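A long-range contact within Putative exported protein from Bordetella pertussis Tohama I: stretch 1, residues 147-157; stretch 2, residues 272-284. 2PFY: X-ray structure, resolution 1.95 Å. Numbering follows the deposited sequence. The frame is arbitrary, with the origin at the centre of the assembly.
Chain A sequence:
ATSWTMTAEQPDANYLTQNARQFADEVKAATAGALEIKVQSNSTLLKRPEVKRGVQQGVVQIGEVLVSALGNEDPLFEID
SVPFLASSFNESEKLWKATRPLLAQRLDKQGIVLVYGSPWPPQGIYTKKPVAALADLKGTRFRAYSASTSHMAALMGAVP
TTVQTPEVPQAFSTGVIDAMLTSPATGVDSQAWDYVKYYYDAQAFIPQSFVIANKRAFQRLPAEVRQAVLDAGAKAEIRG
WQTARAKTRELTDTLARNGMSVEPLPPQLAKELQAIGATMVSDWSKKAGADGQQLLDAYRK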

# COMPACT_ATOMS: atom_id res chain seq x y z
N ALA A 147 -4.30 -8.44 -6.02
CA ALA A 147 -3.96 -9.45 -7.02
C ALA A 147 -2.57 -10.05 -6.78
O ALA A 147 -2.40 -11.27 -6.79
CB ALA A 147 -4.08 -8.84 -8.46
N SER A 148 -1.57 -9.19 -6.55
CA SER A 148 -0.21 -9.68 -6.28
C SER A 148 -0.11 -10.57 -5.04
O SER A 148 0.47 -11.67 -5.11
CB SER A 148 0.79 -8.51 -6.18
OG SER A 148 2.11 -9.02 -6.03
N THR A 149 -0.67 -10.13 -3.91
CA THR A 149 -0.62 -10.96 -2.72
C THR A 149 -1.46 -12.25 -2.81
O THR A 149 -1.13 -13.24 -2.16
CB THR A 149 -0.96 -10.17 -1.41
OG1 THR A 149 -2.24 -9.55 -1.53
CG2 THR A 149 0.14 -9.13 -1.10
N SER A 150 -2.54 -12.23 -3.59
CA SER A 150 -3.29 -13.46 -3.91
C SER A 150 -2.43 -14.49 -4.64
O SER A 150 -2.38 -15.66 -4.25
CB SER A 150 -4.52 -13.15 -4.77
OG SER A 150 -5.63 -12.85 -3.98
N HIS A 151 -1.77 -14.03 -5.70
CA HIS A 151 -0.82 -14.84 -6.44
C HIS A 151 0.34 -15.34 -5.55
O HIS A 151 0.69 -16.52 -5.58
CB HIS A 151 -0.29 -14.03 -7.63
CG HIS A 151 0.58 -14.84 -8.56
ND1 HIS A 151 1.71 -14.32 -9.15
CD2 HIS A 151 0.48 -16.12 -8.99
CE1 HIS A 151 2.27 -15.24 -9.91
NE2 HIS A 151 1.54 -16.34 -9.83
N MSE A 152 0.91 -14.44 -4.75
CA MSE A 152 1.99 -14.81 -3.85
C MSE A 152 1.57 -15.92 -2.87
O MSE A 152 2.33 -16.88 -2.66
CB MSE A 152 2.48 -13.58 -3.09
CG MSE A 152 3.64 -13.85 -2.13
SE MSE A 152 3.73 -12.35 -0.89
CE MSE A 152 2.06 -12.83 0.17
N ALA A 153 0.38 -15.78 -2.29
CA ALA A 153 -0.13 -16.74 -1.32
C ALA A 153 -0.32 -18.12 -1.94
O ALA A 153 -0.03 -19.12 -1.29
CB ALA A 153 -1.44 -16.25 -0.71
N ALA A 154 -0.81 -18.16 -3.18
CA ALA A 154 -1.04 -19.41 -3.89
C ALA A 154 0.31 -20.12 -4.11
O ALA A 154 0.44 -21.32 -3.84
CB ALA A 154 -1.74 -19.15 -5.21
N LEU A 155 1.31 -19.36 -4.55
CA LEU A 155 2.67 -19.88 -4.70
C LEU A 155 3.31 -20.38 -3.41
O LEU A 155 4.21 -21.24 -3.44
CB LEU A 155 3.55 -18.83 -5.35
CG LEU A 155 3.19 -18.43 -6.79
CD1 LEU A 155 4.06 -17.28 -7.19
CD2 LEU A 155 3.31 -19.61 -7.75
N MSE A 156 2.86 -19.84 -2.28
CA MSE A 156 3.33 -20.29 -0.97
C MSE A 156 2.71 -21.65 -0.58
O MSE A 156 3.17 -22.29 0.36
CB MSE A 156 3.00 -19.25 0.11
CG MSE A 156 3.86 -18.01 0.10
SE MSE A 156 3.07 -16.59 1.19
CE MSE A 156 2.68 -17.43 2.89
N GLY A 157 1.67 -22.07 -1.31
CA GLY A 157 0.92 -23.28 -0.98
C GLY A 157 -0.22 -23.03 -0.01
O GLY A 157 -0.83 -23.98 0.50
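Stretch 2 272-284: ELQAIGATMVSDW

Two helices more than a hundred residues apart in sequence pack here through an apolar seam of interlocking side chains, with a polar fringe at one end and no direct hydrogen bond between them. Stretch 2 is helical throughout, as its regular i to i+4 backbone bonds show, and belongs to a helix that extends beyond both of its ends. It crosses the helix of stretch 1 at 128°, so the two helices run in broadly opposing directions, and the axes come within 10.6 Å of each other. The backbones are nearest at Leu155 and Ile276, whose CA atoms lie 6.8 Å apart.

The principle illustrated is knob-into-hole packing. Residues one helical turn apart, Ile276, Met280 and Asp283, direct their CA-to-CB bonds toward stretch 1, and Met280, a selenomethionine, supplies the knob. Its side chain sits among Ser148, His151, Met152 and Leu155, a hole whose corners are set by the helical repeat. Met280 SE lies 3.7 Å from Met152 CB, Met280 CG lies 3.6 Å from Leu155 CD1, and the terminal Met280 CE reaches to 3.3 Å from Ser148 OG. Met280 SE also approaches the His151 ring obliquely, 5.2 Å from its centroid.

Toward the start of stretch 2 the seam continues through Ile276, whose CD1 is 3.6 Å from CG of Met156 and 3.7 Å from the backbone O of Leu155. Leu273 extends it, placing CD2 4.2 Å from Met156 CG. Just beyond, Gly157 closes stretch 1's helix in a Schellman motif, its positive phi suited to glycine.

At the other end, Asp283 OD2 meets the edge of the His151 ring, 3.2 Å from CE1. One water joins the pair, its O lying 3.0 Å from His151 NE2 and 3.3 Å from Asp283 OD2, to which the water donates a weak hydrogen bond.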

# COMPACT_ATOMS: atom_id res chain seq x y z
N GLU A 272 12.75 -19.67 0.63
CA GLU A 272 11.57 -20.03 -0.17
C GLU A 272 10.85 -18.80 -0.72
O GLU A 272 10.37 -18.80 -1.86
CB GLU A 272 10.62 -20.92 0.64
CG GLU A 272 11.18 -22.36 0.95
CD GLU A 272 10.40 -23.10 2.04
OE1 GLU A 272 9.77 -22.44 2.92
OE2 GLU A 272 10.42 -24.36 2.03
N LEU A 273 10.77 -17.73 0.09
CA LEU A 273 10.16 -16.47 -0.37
C LEU A 273 11.00 -15.79 -1.44
O LEU A 273 10.46 -15.18 -2.36
CB LEU A 273 9.92 -15.52 0.81
CG LEU A 273 8.86 -15.94 1.84
CD1 LEU A 273 8.77 -14.91 3.01
CD2 LEU A 273 7.50 -16.14 1.20
N GLN A 274 12.33 -15.89 -1.32
CA GLN A 274 13.26 -15.41 -2.35
C GLN A 274 13.03 -16.15 -3.68
O GLN A 274 13.03 -15.53 -4.75
CB GLN A 274 14.73 -15.54 -1.89
CG GLN A 274 15.14 -14.46 -0.85
CD GLN A 274 16.39 -14.81 -0.01
OE1 GLN A 274 17.08 -15.80 -0.26
NE2 GLN A 274 16.67 -13.98 1.00
N ALA A 275 12.83 -17.46 -3.61
CA ALA A 275 12.50 -18.25 -4.81
C ALA A 275 11.14 -17.84 -5.38
O ALA A 275 11.00 -17.71 -6.61
CB ALA A 275 12.56 -19.76 -4.53
N ILE A 276 10.16 -17.60 -4.49
CA ILE A 276 8.85 -17.07 -4.91
C ILE A 276 8.98 -15.71 -5.62
O ILE A 276 8.29 -15.46 -6.60
CB ILE A 276 7.81 -17.05 -3.76
CG1 ILE A 276 7.32 -18.47 -3.47
CG2 ILE A 276 6.62 -16.13 -4.08
CD1 ILE A 276 6.45 -18.58 -2.28
N GLY A 277 9.88 -14.85 -5.11
CA GLY A 277 10.19 -13.55 -5.69
C GLY A 277 10.79 -13.63 -7.08
O GLY A 277 10.43 -12.85 -7.97
N ALA A 278 11.72 -14.58 -7.26
CA ALA A 278 12.31 -14.87 -8.58
C ALA A 278 11.25 -15.27 -9.61
O ALA A 278 11.23 -14.73 -10.72
CB ALA A 278 13.41 -15.97 -8.47
N THR A 279 10.36 -16.18 -9.24
CA THR A 279 9.24 -16.57 -10.10
C THR A 279 8.36 -15.36 -10.46
O THR A 279 8.05 -15.12 -11.63
CB THR A 279 8.37 -17.63 -9.40
OG1 THR A 279 9.18 -18.74 -9.04
CG2 THR A 279 7.24 -18.09 -10.27
N MSE A 280 7.97 -14.59 -9.44
CA MSE A 280 7.03 -13.51 -9.66
C MSE A 280 7.58 -12.38 -10.54
O MSE A 280 6.83 -11.82 -11.34
CB MSE A 280 6.45 -12.98 -8.34
CG MSE A 280 5.54 -13.99 -7.66
SE MSE A 280 4.71 -13.26 -6.03
CE MSE A 280 3.69 -11.75 -6.90
N VAL A 281 8.87 -12.04 -10.40
CA VAL A 281 9.45 -10.97 -11.22
C VAL A 281 9.58 -11.43 -12.69
O VAL A 281 9.52 -10.61 -13.62
CB VAL A 281 10.79 -10.43 -10.65
CG1 VAL A 281 11.95 -11.40 -10.86
CG2 VAL A 281 11.13 -9.07 -11.23
N SER A 282 9.76 -12.74 -12.87
CA SER A 282 9.77 -13.36 -14.19
C SER A 282 8.35 -13.31 -14.78
O SER A 282 8.15 -12.80 -15.89
CB SER A 282 10.37 -14.78 -14.12
OG SER A 282 9.93 -15.62 -15.18
N ASP A 283 7.37 -13.83 -14.03
CA ASP A 283 5.95 -13.76 -14.38
C ASP A 283 5.54 -12.33 -14.71
O ASP A 283 4.78 -12.10 -15.66
CB ASP A 283 5.09 -14.21 -13.18
CG ASP A 283 4.99 -15.72 -13.05
OD1 ASP A 283 5.38 -16.42 -14.00
OD2 ASP A 283 4.51 -16.21 -11.99
N TRP A 284 6.05 -11.38 -13.92
CA TRP A 284 5.71 -9.96 -14.07
C TRP A 284 6.29 -9.40 -15.36
O TRP A 284 5.59 -8.72 -16.12
CB TRP A 284 6.21 -9.15 -12.87
CG TRP A 284 5.88 -7.66 -12.96
CD1 TRP A 284 4.76 -7.04 -12.48
CD2 TRP A 284 6.69 -6.63 -13.54
NE1 TRP A 284 4.81 -5.69 -12.72
CE2 TRP A 284 5.99 -5.40 -13.37
CE3 TRP A 284 7.94 -6.61 -14.17
CZ2 TRP A 284 6.48 -4.18 -13.82
CZ3 TRP A 284 8.44 -5.38 -14.62
CH2 TRP A 284 7.71 -4.19 -14.44
O HOH W 1 2.44 -18.72 -11.37